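Local atomic coordinates of N-acetyl-beta-D glucosaminidase (Rhizomucor miehei CAU432, PDB entry 4ZM6), a protein that binds acetyl-CoA in a glucosamine N-acetyltransferase region joined to a family 3 beta-N-acetylglucosaminidase, which probably removes N-acetylglucosamine from the ends of sugar chains. Residues Phe412-Ala417 / Pro504-Ala509; Leu769-Val774 / Lys824-Thr829. All coordinates share one frame; numbering follows the deposited sequence.

Contact 1. Residues Phe412-Ala417 / Pro504-Ala509; sequences FNSFHA and PAHEAA
H506 reaches from helix 503-513 into the first turn of helix 413-422 and lies against S414, F415 and F412. Its CB points toward that helix, and chi1 sets CG beside the backbone N, anti to the carbonyl carbon. This CB rests on the backbone of F415, with F415 N and F415 CA each 3.8 Å away. Next comes CG, which meets F415 CD2, and the same ring carbon also covers H506 CD2 at 3.6 Å. F415 therefore lies over one face of the imidazole. Its CB makes a CH-pi contact there, 4.2 Å from the ring centroid, while its own ring is inclined to the imidazole by 52°, neither stacked nor edge-to-face.

On the other branch, ND1 faces S414 OG at 2.7 Å, a hydrogen bond in which either atom could be the donor. The serine oxygen lies near the plane of the imidazole, at its edge, and has a second partner in a weak bond to P411 O. Farther out, CE1 approaches F412 CA at 4.3 Å, and at the tip NE2 lies 4.1 Å from F415 CD2. The F412 ring lies within 8° of parallel to the imidazole but is displaced, leaving little face-to-face contact, and completes an aromatic cluster of three rings. Along helix 503-513, one turn on from H506, A509 CB lies 4.4 Å from F415 CE2.

The axes of the short helical segments 413-417 and 504-509 pass 8.3 Å apart, crossing at -40°, and the helices pack side by side in an alpha/beta domain. E507 adds a salt bridge to R422. Around the cluster, F412 and F415 both meet F394 of strand 392-397, F415 also packs on V510 and I513, and A505 and A508 touch Y368 of helix 357-368.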
loop_
_atom_site.group_PDB
_atom_site.type_symbol
_atom_site.label_atom_id
_atom_site.label_comp_id
_atom_site.label_asym_id
_atom_site.label_seq_id
_atom_site.Cartn_x
_atom_site.Cartn_y
_atom_site.Cartn_z
ATOM N N PHE A 412 17.704 -38.178 -8.764
ATOM C CA PHE A 412 19.002 -37.568 -8.897
ATOM C C PHE A 412 19.773 -38.126 -10.057
ATOM O O PHE A 412 20.903 -37.806 -10.258
ATOM C CB PHE A 412 19.791 -37.860 -7.672
ATOM C CG PHE A 412 19.716 -36.815 -6.655
ATOM C CD1 PHE A 412 20.390 -35.649 -6.810
ATOM C CD2 PHE A 412 18.995 -37.014 -5.517
ATOM C CE1 PHE A 412 20.341 -34.685 -5.842
ATOM C CE2 PHE A 412 18.941 -36.063 -4.539
ATOM C CZ PHE A 412 19.616 -34.895 -4.701
ATOM N N ASN A 413 19.152 -38.990 -10.802
ATOM C CA ASN A 413 19.736 -39.530 -12.034
ATOM C C ASN A 413 19.900 -38.502 -13.139
ATOM O O ASN A 413 20.849 -38.583 -13.922
ATOM C CB ASN A 413 18.866 -40.657 -12.596
ATOM C CG ASN A 413 19.009 -41.945 -11.827
ATOM O OD1 ASN A 413 19.743 -42.025 -10.836
ATOM N ND2 ASN A 413 18.303 -42.970 -12.280
ATOM N N SER A 414 18.949 -37.576 -13.244
ATOM C CA SER A 414 19.062 -36.482 -14.203
ATOM C C SER A 414 20.281 -35.623 -13.856
ATOM O O SER A 414 21.032 -35.207 -14.737
ATOM C CB SER A 414 17.785 -35.638 -14.224
ATOM O OG SER A 414 17.373 -35.287 -12.916
ATOM N N PHE A 415 20.483 -35.372 -12.566
ATOM C CA PHE A 415 21.689 -34.701 -12.105
ATOM C C PHE A 415 22.888 -35.467 -12.661
ATOM O O PHE A 415 23.764 -34.877 -13.284
ATOM C CB PHE A 415 21.730 -34.651 -10.566
ATOM C CG PHE A 415 22.484 -33.470 -10.000
ATOM C CD1 PHE A 415 23.853 -33.343 -10.177
ATOM C CD2 PHE A 415 21.823 -32.504 -9.258
ATOM C CE1 PHE A 415 24.545 -32.271 -9.640
ATOM C CE2 PHE A 415 22.504 -31.428 -8.720
ATOM C CZ PHE A 415 23.870 -31.311 -8.911
ATOM N N HIS A 416 22.894 -36.783 -12.455
ATOM C CA HIS A 416 23.964 -37.665 -12.938
ATOM C C HIS A 416 24.186 -37.514 -14.432
ATOM O O HIS A 416 25.308 -37.303 -14.873
ATOM C CB HIS A 416 23.651 -39.131 -12.606
ATOM C CG HIS A 416 24.638 -40.106 -13.170
ATOM N ND1 HIS A 416 25.974 -40.094 -12.828
ATOM C CD2 HIS A 416 24.483 -41.127 -14.046
ATOM C CE1 HIS A 416 26.600 -41.061 -13.471
ATOM N NE2 HIS A 416 25.719 -41.704 -14.216
ATOM N N ALA A 417 23.108 -37.617 -15.200
ATOM C CA ALA A 417 23.157 -37.415 -16.652
ATOM C C ALA A 417 23.828 -36.095 -17.026
ATOM O O ALA A 417 24.691 -36.047 -17.905
ATOM C CB ALA A 417 21.752 -37.456 -17.230
ATOM N N PRO A 504 15.405 -30.445 -15.830
ATOM C CA PRO A 504 16.000 -29.168 -16.236
ATOM C C PRO A 504 16.569 -28.316 -15.087
ATOM O O PRO A 504 17.505 -27.543 -15.307
ATOM C CB PRO A 504 14.846 -28.443 -16.941
ATOM C CG PRO A 504 13.608 -29.121 -16.483
ATOM C CD PRO A 504 13.986 -30.541 -16.214
ATOM N N ALA A 505 16.018 -28.447 -13.886
ATOM C CA ALA A 505 16.574 -27.752 -12.727
ATOM C C ALA A 505 17.952 -28.318 -12.378
ATOM O O ALA A 505 18.861 -27.574 -11.993
ATOM C CB ALA A 505 15.635 -27.846 -11.536
ATOM N N HIS A 506 18.105 -29.633 -12.522
ATOM C CA HIS A 506 19.408 -30.276 -12.363
ATOM C C HIS A 506 20.370 -29.897 -13.498
ATOM O O HIS A 506 21.557 -29.667 -13.258
ATOM C CB HIS A 506 19.262 -31.798 -12.279
ATOM C CG HIS A 506 18.577 -32.273 -11.034
ATOM N ND1 HIS A 506 17.942 -33.495 -10.950
ATOM C CD2 HIS A 506 18.415 -31.685 -9.824
ATOM C CE1 HIS A 506 17.430 -33.643 -9.742
ATOM N NE2 HIS A 506 17.703 -32.560 -9.040
ATOM N N GLU A 507 19.870 -29.826 -14.728
ATOM C CA GLU A 507 20.711 -29.406 -15.841
ATOM C C GLU A 507 21.279 -28.021 -15.538
ATOM O O GLU A 507 22.492 -27.835 -15.524
ATOM C CB GLU A 507 19.925 -29.424 -17.157
ATOM C CG GLU A 507 20.627 -28.789 -18.358
ATOM C CD GLU A 507 21.918 -29.483 -18.766
ATOM O OE1 GLU A 507 22.646 -28.925 -19.623
ATOM O OE2 GLU A 507 22.206 -30.588 -18.248
ATOM N N ALA A 508 20.401 -27.066 -15.250
ATOM C CA ALA A 508 20.817 -25.707 -14.900
ATOM C C ALA A 508 21.763 -25.660 -13.699
ATOM O O ALA A 508 22.689 -24.854 -13.660
ATOM C CB ALA A 508 19.597 -24.853 -14.623
ATOM N N ALA A 509 21.523 -26.518 -12.714
ATOM C CA ALA A 509 22.390 -26.586 -11.539
ATOM C C ALA A 509 23.805 -27.049 -11.897
ATOM O O ALA A 509 24.789 -26.550 -11.343
ATOM C CB ALA A 509 21.783 -27.500 -10.489
#

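Contact 2. Residues Leu769-Val774 / Lys824-Thr829; sequences LNTTHV and KQRGVT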
loop_
_atom_site.group_PDB
_atom_site.type_symbol
_atom_site.label_atom_id
_atom_site.label_comp_id
_atom_site.label_asym_id
_atom_site.label_seq_id
_atom_site.Cartn_x
_atom_site.Cartn_y
_atom_site.Cartn_z
ATOM N N LEU A 769 -5.230 19.823 -37.488
ATOM C CA LEU A 769 -3.947 20.471 -37.734
ATOM C C LEU A 769 -3.157 20.600 -36.444
ATOM O O LEU A 769 -3.696 20.461 -35.341
ATOM C CB LEU A 769 -4.136 21.877 -38.311
ATOM C CG LEU A 769 -4.649 22.025 -39.738
ATOM C CD1 LEU A 769 -4.937 23.490 -40.030
ATOM C CD2 LEU A 769 -3.640 21.470 -40.728
ATOM N N ASN A 770 -1.868 20.868 -36.608
ATOM C CA ASN A 770 -1.023 21.316 -35.519
ATOM C C ASN A 770 0.118 22.134 -36.106
ATOM O O ASN A 770 0.548 21.879 -37.235
ATOM C CB ASN A 770 -0.491 20.125 -34.717
ATOM C CG ASN A 770 0.658 19.416 -35.408
ATOM O OD1 ASN A 770 0.460 18.403 -36.069
ATOM N ND2 ASN A 770 1.867 19.954 -35.264
ATOM N N THR A 771 0.599 23.114 -35.349
ATOM C CA THR A 771 1.720 23.932 -35.788
ATOM C C THR A 771 2.514 24.420 -34.585
ATOM O O THR A 771 1.949 24.966 -33.637
ATOM C CB THR A 771 1.251 25.157 -36.595
ATOM O OG1 THR A 771 0.476 24.733 -37.725
ATOM C CG2 THR A 771 2.442 25.971 -37.081
ATOM N N THR A 772 3.826 24.230 -34.643
ATOM C CA THR A 772 4.720 24.694 -33.601
ATOM C C THR A 772 4.554 26.196 -33.337
ATOM O O THR A 772 4.576 27.000 -34.262
ATOM C CB THR A 772 6.177 24.405 -33.995
ATOM O OG1 THR A 772 6.303 23.029 -34.369
ATOM C CG2 THR A 772 7.139 24.725 -32.847
ATOM N N HIS A 773 4.375 26.542 -32.065
ATOM C CA HIS A 773 4.141 27.922 -31.584
ATOM C C HIS A 773 2.767 28.526 -31.898
ATOM O O HIS A 773 2.535 29.698 -31.608
ATOM C CB HIS A 773 5.248 28.871 -32.048
ATOM C CG HIS A 773 6.617 28.431 -31.646
ATOM N ND1 HIS A 773 6.901 27.950 -30.385
ATOM C CD2 HIS A 773 7.785 28.409 -32.331
ATOM C CE1 HIS A 773 8.183 27.640 -30.315
ATOM N NE2 HIS A 773 8.741 27.911 -31.483
ATOM N N VAL A 774 1.859 27.739 -32.465
ATOM C CA VAL A 774 0.509 28.209 -32.751
ATOM C C VAL A 774 -0.491 27.414 -31.921
ATOM O O VAL A 774 -1.323 27.986 -31.216
ATOM C CB VAL A 774 0.194 28.087 -34.251
ATOM C CG1 VAL A 774 -1.280 28.367 -34.533
ATOM C CG2 VAL A 774 1.089 29.026 -35.049
ATOM N N LYS A 824 1.380 25.841 -44.953
ATOM C CA LYS A 824 2.267 26.743 -45.708
ATOM C C LYS A 824 1.979 28.209 -45.368
ATOM O O LYS A 824 2.908 28.999 -45.210
ATOM C CB LYS A 824 2.153 26.519 -47.221
ATOM N N GLN A 825 0.700 28.561 -45.235
ATOM C CA GLN A 825 0.310 29.925 -44.848
ATOM C C GLN A 825 0.940 30.306 -43.511
ATOM O O GLN A 825 1.460 31.414 -43.356
ATOM C CB GLN A 825 -1.212 30.064 -44.742
ATOM C CG GLN A 825 -1.986 29.876 -46.041
ATOM C CD GLN A 825 -1.875 31.061 -46.978
ATOM O OE1 GLN A 825 -2.782 31.891 -47.046
ATOM N NE2 GLN A 825 -0.762 31.145 -47.710
ATOM N N ARG A 826 0.910 29.368 -42.562
ATOM C CA ARG A 826 1.483 29.577 -41.225
ATOM C C ARG A 826 3.017 29.580 -41.187
ATOM O O ARG A 826 3.607 29.689 -40.111
ATOM C CB ARG A 826 0.966 28.510 -40.255
ATOM C CG ARG A 826 -0.528 28.554 -39.994
ATOM C CD ARG A 826 -0.955 27.314 -39.230
ATOM N NE ARG A 826 -2.348 27.358 -38.786
ATOM C CZ ARG A 826 -2.878 26.530 -37.887
ATOM N NH1 ARG A 826 -2.141 25.578 -37.309
ATOM N NH2 ARG A 826 -4.156 26.656 -37.551
ATOM N N GLY A 827 3.660 29.444 -42.343
ATOM C CA GLY A 827 5.115 29.495 -42.428
ATOM C C GLY A 827 5.796 28.150 -42.264
ATOM O O GLY A 827 7.021 28.084 -42.231
ATOM N N VAL A 828 5.009 27.080 -42.189
ATOM C CA VAL A 828 5.543 25.748 -41.953
ATOM C C VAL A 828 6.306 25.272 -43.178
ATOM O O VAL A 828 5.759 25.242 -44.277
ATOM C CB VAL A 828 4.423 24.736 -41.649
ATOM C CG1 VAL A 828 4.980 23.318 -41.579
ATOM C CG2 VAL A 828 3.712 25.100 -40.353
ATOM N N THR A 829 7.566 24.899 -42.974
ATOM C CA THR A 829 8.405 24.345 -44.033
ATOM C C THR A 829 8.463 22.805 -44.009
ATOM O O THR A 829 8.640 22.182 -45.060
ATOM C CB THR A 829 9.841 24.909 -43.955
ATOM O OG1 THR A 829 10.393 24.663 -42.658
ATOM C CG2 THR A 829 9.845 26.400 -44.211
#
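T771, the last residue of strand 763-771, takes the guanidinium of R826, which stands just beyond helix 811-825, where that helix ends in a Schellman motif within the C-terminal N-acetyltransferase family region. G827, with positive phi, turns the chain out of the helix, and its N bonds back to K824 O. Across from it, the strand runs into a beta turn with type II backbone angles at T772 and H773, closed by V774 N to T771 O at 3.0 Å.

R826 spans the gap between these two chain reversals. Its chain is extended from CG to NE, with chi2 170° and chi3 172°, and carries the guanidinium to the strand. There NH1 donates to T771 OG1 at 2.8 Å, with an N-H...O angle of 160°. The acceptor lies essentially in the guanidinium plane, at its edge. T771 OG1 in turn makes a weak bond, 2.9 Å, to N770 O.

Both faces of the guanidinium meet hydrocarbon. L769 CD1 lies over one face, offset toward the rim and 4.1 Å from R826 NH2; V774 CG1 lies over the opposite face, 4.0 Å from NH1. The second branch of T771 is used separately: CG2 packs on V828 CG2 at 3.6 Å, adding an apolar contact beyond the Schellman turn. L769 and T771 also pack against helix 811-825, both reaching L823.

The N-H groups of the guanidinium point out in its plane, where T771 OG1 accepts one at the edge, while the methyls pack on the faces. The same NH1 forms a salt bridge to D750, which would offset the positive charge of R826, consistent with an arginine that stays protonated.

Overall arrangement
From the N terminus the chain first builds the family 3 glycosidase TIM-barrel region, then enters the alpha/beta domain. There contact 1 closes a loop of 86 residues, bringing helix 503-513 back beside helix 413-422 after strands 426-431, 447-452, 475-479 and 494-497 have been laid down. The chain next supplies the acetyl-CoA pocket residues, which lie between R520 and K676. Contact 2 follows, closing a shorter loop of 49 residues that contains strand 794-802 and joins the end of strand 763-771 to the end of helix 811-825. The two loops lie in series, neither nested nor crossed, their contact centres 66 Å apart.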